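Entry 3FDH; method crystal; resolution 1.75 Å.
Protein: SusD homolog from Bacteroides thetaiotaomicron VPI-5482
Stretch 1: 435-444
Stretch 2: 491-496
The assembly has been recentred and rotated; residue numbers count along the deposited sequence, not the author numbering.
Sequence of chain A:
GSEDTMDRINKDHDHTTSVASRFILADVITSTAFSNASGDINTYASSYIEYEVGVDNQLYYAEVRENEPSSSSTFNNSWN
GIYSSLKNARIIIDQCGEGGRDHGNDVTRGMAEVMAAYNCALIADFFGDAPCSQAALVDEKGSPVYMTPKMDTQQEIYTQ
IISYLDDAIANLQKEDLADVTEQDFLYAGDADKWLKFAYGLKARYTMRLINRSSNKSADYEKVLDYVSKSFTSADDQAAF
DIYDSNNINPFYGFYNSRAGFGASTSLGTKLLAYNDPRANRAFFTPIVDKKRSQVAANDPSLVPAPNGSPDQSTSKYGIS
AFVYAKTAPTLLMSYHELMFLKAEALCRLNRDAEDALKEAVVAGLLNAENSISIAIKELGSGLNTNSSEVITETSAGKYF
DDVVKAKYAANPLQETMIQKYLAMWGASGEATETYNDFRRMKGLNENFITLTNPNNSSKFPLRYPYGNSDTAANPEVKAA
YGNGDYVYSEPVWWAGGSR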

# COMPACT_ATOMS: atom_id res chain seq x y z
N TYR A 435 -3.97 -2.80 4.48
CA TYR A 435 -5.28 -3.47 4.35
C TYR A 435 -5.13 -4.99 4.08
O TYR A 435 -5.89 -5.80 4.59
CB TYR A 435 -6.06 -2.78 3.26
CG TYR A 435 -7.36 -3.43 2.92
CD1 TYR A 435 -8.46 -3.37 3.80
CD2 TYR A 435 -7.52 -4.04 1.70
CE1 TYR A 435 -9.65 -3.97 3.47
CE2 TYR A 435 -8.70 -4.61 1.36
CZ TYR A 435 -9.77 -4.57 2.23
OH TYR A 435 -10.92 -5.15 1.81
N ASN A 436 -4.09 -5.35 3.35
CA ASN A 436 -3.71 -6.75 3.18
C ASN A 436 -3.30 -7.32 4.53
O ASN A 436 -3.76 -8.37 4.92
CB ASN A 436 -2.57 -6.94 2.20
CG ASN A 436 -2.96 -6.62 0.78
OD1 ASN A 436 -4.10 -6.88 0.37
ND2 ASN A 436 -2.01 -6.03 0.01
N ASP A 437 -2.42 -6.62 5.26
CA ASP A 437 -1.97 -7.12 6.55
C ASP A 437 -3.14 -7.32 7.50
O ASP A 437 -3.23 -8.28 8.25
CB ASP A 437 -1.00 -6.16 7.23
CG ASP A 437 0.46 -6.21 6.66
OD1 ASP A 437 0.99 -7.31 6.38
OD2 ASP A 437 1.12 -5.15 6.62
N PHE A 438 -4.12 -6.42 7.40
CA PHE A 438 -5.24 -6.43 8.36
C PHE A 438 -6.07 -7.65 8.13
O PHE A 438 -6.46 -8.38 9.06
CB PHE A 438 -6.15 -5.17 8.21
CG PHE A 438 -7.19 -5.08 9.29
CD1 PHE A 438 -6.90 -4.53 10.51
CD2 PHE A 438 -8.42 -5.63 9.10
CE1 PHE A 438 -7.84 -4.52 11.51
CE2 PHE A 438 -9.35 -5.60 10.08
CZ PHE A 438 -9.07 -5.06 11.30
N ARG A 439 -6.32 -7.89 6.87
CA ARG A 439 -7.13 -9.02 6.48
C ARG A 439 -6.38 -10.34 6.71
O ARG A 439 -6.96 -11.38 7.01
CB ARG A 439 -7.58 -8.91 5.02
CG ARG A 439 -8.57 -7.81 4.78
CD ARG A 439 -8.98 -7.84 3.30
NE ARG A 439 -7.87 -7.48 2.43
CZ ARG A 439 -7.79 -7.76 1.15
NH1 ARG A 439 -8.72 -8.49 0.60
NH2 ARG A 439 -6.74 -7.40 0.47
N ARG A 440 -5.07 -10.29 6.59
CA ARG A 440 -4.28 -11.51 6.80
C ARG A 440 -4.39 -11.84 8.27
O ARG A 440 -4.57 -13.01 8.62
CB ARG A 440 -2.83 -11.32 6.36
CG ARG A 440 -1.92 -12.46 6.75
CD ARG A 440 -0.56 -12.35 6.12
NE ARG A 440 0.14 -11.13 6.44
CZ ARG A 440 0.95 -10.99 7.50
NH1 ARG A 440 1.12 -12.00 8.36
NH2 ARG A 440 1.53 -9.84 7.71
N MSE A 441 -4.26 -10.82 9.12
CA MSE A 441 -4.42 -11.01 10.59
C MSE A 441 -5.79 -11.60 10.92
O MSE A 441 -5.92 -12.47 11.80
CB MSE A 441 -4.25 -9.74 11.36
CG MSE A 441 -2.80 -9.58 11.57
SE MSE A 441 -2.09 -8.00 12.51
CE MSE A 441 -2.19 -6.66 11.20
N LYS A 442 -6.81 -11.10 10.23
CA LYS A 442 -8.15 -11.65 10.38
C LYS A 442 -8.20 -13.15 10.11
O LYS A 442 -8.77 -13.92 10.90
CB LYS A 442 -9.17 -10.97 9.47
CG LYS A 442 -9.69 -9.72 10.01
CD LYS A 442 -10.86 -9.13 9.18
CE LYS A 442 -12.15 -9.89 9.30
NZ LYS A 442 -12.81 -9.89 10.63
N GLY A 443 -7.60 -13.56 8.99
CA GLY A 443 -7.55 -14.96 8.63
C GLY A 443 -6.79 -15.80 9.65
O GLY A 443 -7.10 -16.96 9.85
N LEU A 444 -5.85 -15.17 10.35
CA LEU A 444 -5.02 -15.82 11.38
C LEU A 444 -5.69 -15.71 12.76
O LEU A 444 -5.16 -16.15 13.76
CB LEU A 444 -3.63 -15.19 11.43
CG LEU A 444 -2.78 -15.36 10.18
CD1 LEU A 444 -1.47 -14.58 10.25
CD2 LEU A 444 -2.55 -16.86 9.95
N PRO A 491 -14.12 -14.27 2.52
CA PRO A 491 -12.72 -13.82 2.57
C PRO A 491 -11.96 -14.29 1.34
O PRO A 491 -12.35 -15.23 0.68
CB PRO A 491 -12.15 -14.55 3.78
CG PRO A 491 -13.28 -15.06 4.54
CD PRO A 491 -14.46 -15.18 3.63
N VAL A 492 -10.84 -13.66 1.04
CA VAL A 492 -9.98 -14.15 -0.07
C VAL A 492 -9.28 -15.44 0.40
O VAL A 492 -9.26 -15.76 1.60
CB VAL A 492 -8.98 -13.06 -0.57
CG1 VAL A 492 -9.81 -11.83 -1.00
CG2 VAL A 492 -7.91 -12.65 0.50
N TRP A 493 -8.72 -16.19 -0.53
CA TRP A 493 -8.11 -17.48 -0.18
C TRP A 493 -7.00 -17.43 0.87
O TRP A 493 -6.99 -18.21 1.81
CB TRP A 493 -7.66 -18.19 -1.42
CG TRP A 493 -6.96 -19.47 -1.19
CD1 TRP A 493 -7.53 -20.70 -0.97
CD2 TRP A 493 -5.55 -19.68 -1.22
NE1 TRP A 493 -6.55 -21.65 -0.85
CE2 TRP A 493 -5.32 -21.05 -1.00
CE3 TRP A 493 -4.45 -18.83 -1.42
CZ2 TRP A 493 -4.04 -21.60 -0.96
CZ3 TRP A 493 -3.16 -19.38 -1.37
CH2 TRP A 493 -2.98 -20.76 -1.14
N TRP A 494 -6.08 -16.49 0.74
CA TRP A 494 -4.98 -16.44 1.70
C TRP A 494 -5.46 -16.06 3.08
O TRP A 494 -4.72 -16.20 4.07
CB TRP A 494 -3.78 -15.60 1.24
CG TRP A 494 -3.97 -14.17 0.75
CD1 TRP A 494 -3.73 -13.74 -0.52
CD2 TRP A 494 -4.38 -13.01 1.49
NE1 TRP A 494 -3.95 -12.39 -0.62
CE2 TRP A 494 -4.36 -11.91 0.59
CE3 TRP A 494 -4.75 -12.78 2.81
CZ2 TRP A 494 -4.70 -10.61 0.97
CZ3 TRP A 494 -5.10 -11.45 3.20
CH2 TRP A 494 -5.08 -10.40 2.27
N ALA A 495 -6.72 -15.67 3.16
CA ALA A 495 -7.34 -15.25 4.43
C ALA A 495 -8.23 -16.34 4.97
O ALA A 495 -8.96 -16.15 5.92
CB ALA A 495 -8.11 -13.92 4.29
N GLY A 496 -8.19 -17.50 4.32
CA GLY A 496 -8.99 -18.64 4.75
C GLY A 496 -10.23 -18.82 3.92
O GLY A 496 -11.07 -19.70 4.21
O HOH W 1 -4.76 -14.98 6.77

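What brings a helix and a distant loop together when no direct hydrogen bond or salt bridge joins them? Packing does most of the work, and its main piece is the indole of Trp-494, which gives up more surface to the helix than any other residue of its stretch; the contact covers 289 Å² in all, both sides summed, and Trp-494, Arg-439 and Asn-436 are buried. The short 3-10 segment 493-495 lies alongside the helix, held in shape by the backbone bonds from Ala-495 N to Val-492 O (3.0 Å) and from Gly-496 N to Trp-493 O (2.9 Å). The CA-to-CB bond of Trp-494 points sideways, yet its p rotamer (chi1 52°, chi2 -115°) brings the six-membered ring to the helix. There CH2 lies 3.6 Å from Asn-436 O, and CZ3 lies 3.6 Å from Arg-440 N, which sits at the ring edge, near its plane. These two backbone atoms are already bonded to each other, Arg-440 N to Asn-436 O at 2.9 Å, so the ring can press against them without leaving either polar atom unsatisfied. The indole NE1 finds its partner elsewhere in the structure.

How does an arginine come to lie against a tryptophan? The CB of Arg-439 points toward the loop, and its chain, with chi1 m, chi2 t and chi3 m, goes outward and leans back toward the preceding turn. That course brings the guanidinium near that turn, where NE makes a weak hydrogen bond to Tyr-435 O (3.4 Å) and NH2 another weak one to Asn-436 OD1 (2.7 Å). Trp-494 CZ2 lies over one face of the guanidinium, 3.8 Å from NH2. A flat group of this kind can offer its face to carbon while its N-H groups bond in its own plane. Val-492, in the m rotamer, sets a methyl against the same guanidinium, its CG1 3.9 Å from Arg-439 NH1.

Why does the neighbouring arginine behave so differently? Arg-440 gives the indole the root of its side chain, with CB 3.9 Å from Trp-494 CZ3, but its end leads away. Chi1 and chi2 are both t, extending the chain, and a p turn at chi3 helps set the guanidinium for a salt bridge with Asp-437, one turn earlier, NH2 to OD1 at 2.9 Å. Thus the charge is paired within the helix, and of the side chain it is the CB end, not the charged end, that meets the aromatic ring.

What allows the backbones to approach so closely at the end of the helix? Gly-443 and Ala-495 have their CA atoms 4.2 Å apart, and Gly-443 CA lies 3.3 Å from Ala-495 O. A CB on Gly-443 would stand only 2.7 Å from Ala-495 O, a clash, so the absence of a side chain makes the approach possible. Ala-495 contributes a small methyl, its CB 3.9 Å from Arg-439 O. Nearby, a water lies between the two stretches, its O 2.7 Å from Arg-440 O and 3.0 Å from Trp-494 O, within hydrogen-bonding reach of both, linking carbonyls that could not bond to each other directly.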